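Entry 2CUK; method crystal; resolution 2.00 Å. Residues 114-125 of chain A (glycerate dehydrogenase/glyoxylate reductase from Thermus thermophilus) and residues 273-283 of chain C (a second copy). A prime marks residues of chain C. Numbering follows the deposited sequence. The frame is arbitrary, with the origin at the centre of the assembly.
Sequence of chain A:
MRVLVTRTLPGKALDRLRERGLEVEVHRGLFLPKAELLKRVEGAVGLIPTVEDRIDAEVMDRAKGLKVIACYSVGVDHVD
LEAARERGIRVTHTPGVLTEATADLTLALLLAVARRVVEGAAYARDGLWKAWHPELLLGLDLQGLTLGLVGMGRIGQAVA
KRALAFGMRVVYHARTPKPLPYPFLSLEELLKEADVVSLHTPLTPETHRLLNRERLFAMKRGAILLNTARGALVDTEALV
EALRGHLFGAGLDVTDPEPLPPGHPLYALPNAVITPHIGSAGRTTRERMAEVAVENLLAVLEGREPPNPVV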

# COMPACT_ATOMS: atom_id res chain seq x y z
N ALA A 114 -3.88 4.37 -6.94
CA ALA A 114 -4.77 3.58 -7.77
C ALA A 114 -6.09 3.25 -7.06
O ALA A 114 -7.17 3.30 -7.63
CB ALA A 114 -4.05 2.29 -8.15
N ARG A 115 -5.98 2.88 -5.77
CA ARG A 115 -7.18 2.46 -5.05
C ARG A 115 -7.63 3.47 -3.99
O ARG A 115 -8.42 3.18 -3.11
CB ARG A 115 -6.89 1.11 -4.40
CG ARG A 115 -6.54 0.03 -5.42
CD ARG A 115 -7.75 -0.35 -6.29
NE ARG A 115 -8.96 -0.44 -5.48
CZ ARG A 115 -9.33 -1.66 -5.05
NH1 ARG A 115 -8.59 -2.72 -5.35
NH2 ARG A 115 -10.43 -1.80 -4.31
N ARG A 116 -7.07 4.69 -4.09
CA ARG A 116 -7.53 5.79 -3.24
C ARG A 116 -7.57 5.41 -1.76
O ARG A 116 -8.52 5.69 -1.04
CB ARG A 116 -8.93 6.18 -3.70
CG ARG A 116 -8.98 6.46 -5.21
CD ARG A 116 -10.42 6.62 -5.71
NE ARG A 116 -10.97 7.91 -5.27
CZ ARG A 116 -12.18 8.25 -5.73
NH1 ARG A 116 -12.83 7.44 -6.55
NH2 ARG A 116 -12.74 9.39 -5.33
N VAL A 117 -6.49 4.80 -1.28
CA VAL A 117 -6.39 4.41 0.12
C VAL A 117 -6.27 5.60 1.08
O VAL A 117 -6.98 5.67 2.08
CB VAL A 117 -5.19 3.45 0.32
CG1 VAL A 117 -5.04 3.09 1.79
CG2 VAL A 117 -5.41 2.19 -0.51
N VAL A 118 -5.37 6.54 0.78
CA VAL A 118 -5.22 7.70 1.66
C VAL A 118 -6.53 8.48 1.68
O VAL A 118 -7.01 8.88 2.74
CB VAL A 118 -4.08 8.61 1.18
CG1 VAL A 118 -4.03 9.88 2.02
CG2 VAL A 118 -2.76 7.87 1.27
N GLU A 119 -7.10 8.68 0.50
CA GLU A 119 -8.37 9.39 0.36
C GLU A 119 -9.46 8.66 1.15
O GLU A 119 -10.23 9.29 1.88
CB GLU A 119 -8.77 9.45 -1.12
CG GLU A 119 -9.94 10.37 -1.41
CD GLU A 119 -10.41 10.29 -2.86
OE1 GLU A 119 -9.60 9.91 -3.73
OE2 GLU A 119 -11.58 10.62 -3.11
N GLY A 120 -9.51 7.35 1.01
CA GLY A 120 -10.51 6.56 1.72
C GLY A 120 -10.37 6.64 3.23
O GLY A 120 -11.37 6.68 3.95
N ALA A 121 -9.13 6.64 3.71
CA ALA A 121 -8.86 6.73 5.14
C ALA A 121 -9.38 8.06 5.69
O ALA A 121 -9.92 8.11 6.79
CB ALA A 121 -7.37 6.59 5.42
N ALA A 122 -9.22 9.12 4.91
CA ALA A 122 -9.68 10.44 5.33
C ALA A 122 -11.21 10.45 5.36
O ALA A 122 -11.83 11.02 6.26
CB ALA A 122 -9.17 11.51 4.37
N TYR A 123 -11.81 9.82 4.35
CA TYR A 123 -13.26 9.73 4.21
C TYR A 123 -13.89 9.12 5.46
O TYR A 123 -14.90 9.61 5.96
CB TYR A 123 -13.58 8.88 2.97
CG TYR A 123 -15.04 8.69 2.63
CD1 TYR A 123 -15.70 9.57 1.77
CD2 TYR A 123 -15.75 7.59 3.11
CE1 TYR A 123 -17.04 9.35 1.39
CE2 TYR A 123 -17.08 7.36 2.74
CZ TYR A 123 -17.71 8.24 1.88
OH TYR A 123 -19.02 7.99 1.50
N ALA A 124 -13.28 8.06 5.97
CA ALA A 124 -13.78 7.39 7.17
C ALA A 124 -13.49 8.24 8.40
O ALA A 124 -14.36 8.46 9.24
CB ALA A 124 -13.13 6.03 7.31
N ARG A 125 -12.25 8.71 8.50
CA ARG A 125 -11.81 9.52 9.63
C ARG A 125 -12.64 10.79 9.84
O ARG A 125 -12.94 11.15 10.98
CB ARG A 125 -10.34 9.91 9.43
CG ARG A 125 -9.69 10.58 10.64
CD ARG A 125 -8.26 11.00 10.33
NE ARG A 125 -7.46 9.91 9.76
CZ ARG A 125 -6.96 9.92 8.52
NH1 ARG A 125 -7.17 10.96 7.73
NH2 ARG A 125 -6.25 8.90 8.08
N VAL C 273 -5.05 1.76 10.18
CA VAL C 273 -5.47 2.39 8.94
C VAL C 273 -6.81 1.75 8.59
O VAL C 273 -6.89 0.56 8.33
CB VAL C 273 -4.47 2.14 7.78
CG1 VAL C 273 -5.02 2.74 6.47
CG2 VAL C 273 -3.13 2.77 8.10
N ILE C 274 -7.86 2.56 8.62
CA ILE C 274 -9.20 2.08 8.33
C ILE C 274 -9.73 2.66 7.02
O ILE C 274 -9.72 3.88 6.83
CB ILE C 274 -10.20 2.45 9.46
CG1 ILE C 274 -9.95 1.58 10.70
CG2 ILE C 274 -11.64 2.23 8.99
CD1 ILE C 274 -8.64 1.82 11.39
N THR C 275 -10.15 1.78 6.12
CA THR C 275 -10.71 2.22 4.85
C THR C 275 -12.18 1.80 4.89
O THR C 275 -12.52 0.79 5.50
CB THR C 275 -9.99 1.59 3.64
OG1 THR C 275 -9.83 0.18 3.85
CG2 THR C 275 -8.63 2.24 3.45
N PRO C 276 -13.06 2.58 4.25
CA PRO C 276 -14.50 2.32 4.22
C PRO C 276 -15.02 1.15 3.38
O PRO C 276 -15.85 1.35 2.50
CB PRO C 276 -15.07 3.66 3.79
CG PRO C 276 -14.03 4.14 2.81
CD PRO C 276 -12.73 3.82 3.51
N HIS C 277 -14.55 -0.05 3.68
CA HIS C 277 -14.97 -1.27 2.99
C HIS C 277 -14.94 -1.13 1.46
O HIS C 277 -15.95 -1.34 0.78
CB HIS C 277 -16.37 -1.67 3.48
CG HIS C 277 -16.70 -3.12 3.28
ND1 HIS C 277 -17.77 -3.73 3.89
CD2 HIS C 277 -16.10 -4.08 2.53
CE1 HIS C 277 -17.82 -5.00 3.53
NE2 HIS C 277 -16.82 -5.24 2.70
N ILE C 278 -13.78 -0.78 0.93
CA ILE C 278 -13.59 -0.60 -0.51
C ILE C 278 -12.77 -1.72 -1.15
O ILE C 278 -12.23 -1.56 -2.25
CB ILE C 278 -12.88 0.75 -0.80
CG1 ILE C 278 -11.49 0.75 -0.16
CG2 ILE C 278 -13.71 1.90 -0.26
CD1 ILE C 278 -10.72 2.05 -0.34
N GLY C 279 -12.69 -2.86 -0.47
CA GLY C 279 -11.93 -3.98 -1.00
C GLY C 279 -12.15 -4.28 -2.48
O GLY C 279 -11.18 -4.44 -3.23
N SER C 280 -13.40 -4.36 -2.91
CA SER C 280 -13.69 -4.68 -4.32
C SER C 280 -13.95 -3.46 -5.19
O SER C 280 -14.34 -3.59 -6.36
CB SER C 280 -14.91 -5.60 -4.41
OG SER C 280 -16.08 -4.96 -3.91
N ALA C 281 -13.69 -2.27 -4.64
CA ALA C 281 -13.94 -1.02 -5.35
C ALA C 281 -13.04 -0.68 -6.54
O ALA C 281 -12.53 0.44 -6.65
CB ALA C 281 -13.95 0.15 -4.35
N GLY C 282 -12.81 -1.66 -7.40
CA GLY C 282 -12.04 -1.40 -8.61
C GLY C 282 -13.17 -1.10 -9.59
O GLY C 282 -14.16 -1.83 -9.58
N ARG C 283 -13.06 -0.06 -10.40
CA ARG C 283 -14.15 0.25 -11.32
C ARG C 283 -14.55 -0.91 -12.22
O ARG C 283 -15.73 -1.24 -12.32
CB ARG C 283 -13.82 1.48 -12.18
CG ARG C 283 -14.97 1.89 -13.10
CD ARG C 283 -14.68 3.17 -13.87
NE ARG C 283 -14.67 4.35 -13.01
CZ ARG C 283 -15.77 4.90 -12.49
NH1 ARG C 283 -16.96 4.39 -12.75
NH2 ARG C 283 -15.66 5.97 -11.72
O HOH W 1 -9.64 6.06 8.48

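The contact joins one face of a helix in chain A to a mostly loop stretch of chain C, and its two ends follow different rules. At one end a single long polar side chain reaches a backbone turn; along the helix, small residues let the two backbones come close.

Arg115 carries the polar end. It lies between two helices, having left helical phi/psi, and its CA-to-CB bond points sideways to chain C, yet the end of its side chain comes nearer. It does so with chi1, chi2 and chi3 all in m (-61°, -68°, -42°), a curled path that brings the guanidinium to the type I turn running from Ile278′ to Ala281′. There NH2 donates to Gly279′ O at 2.9 Å, with a nearly straight N-H...O angle of 176°. Ile278′ O is also near the guanidinium plane, 2.7 Å from Arg115 NH2, and this same carbonyl accepts the turn's own hydrogen bond from Ala281′ N. The 3.3 Å between Arg115 NH2 and Ala281′ N is a meeting of two donors, not a hydrogen bond. Gly282′ N sits over one face of the group, while NH1 is satisfied elsewhere in the structure. The lesson is that an arginine can engage a turn through a main-chain oxygen, with no acidic partner from the facing stretch.

Arg116 shows the contrasting use of the same residue type. With chi1 m, chi2 t and chi3 p, it turns its guanidinium to Glu119 in its own chain: Arg116 NE bonds Glu119 OE1 at 2.9 Å, and Arg116 NH2 forms a salt bridge to Glu119 OE2 at 2.8 Å. Glu119, t at chi1 and chi2, extends to meet it. This pair is almost absent from the contact.

Further along, Gly120 fits a crowded spot. A CB there would point toward chain C, at a tight 3.5 Å from both Pro276′ CD and Ile278′ CD1, and would lie 3.0 Å from Arg116 O in its own chain. Its absence leaves room for the proline ring, whose CD comes within 3.2 Å of Gly120 O, and for Ile278′, whose p chi1 and t chi2 put CD1 4.3 Å from Arg116 O. Thr275′, p at chi1, has its OG1 hydrogen-bonded elsewhere, and its CG2 packs 4.0 Å from Val117 CG1, on a valine that is t.

Ala121 brings the backbones to 4.9 Å between its CA and that of Thr275′. Its CA makes a CA-H...O contact of 3.4 Å with Ile274′ O. A water then donates to both Ala121 O and Ile274′ O, at 2.7 Å each from its own O, joining two acceptors that could not bond one another directly.

Toward the end of the stretch the side chains that meet Pro276′ make apolar contacts. Tyr123, t at chi1 with chi2 at 91°, places CD2 3.9 Å from Pro276′ CG, and Ala124 CB lies 4.4 Å from Pro276′ CD and equally far from Ile274′ CG2.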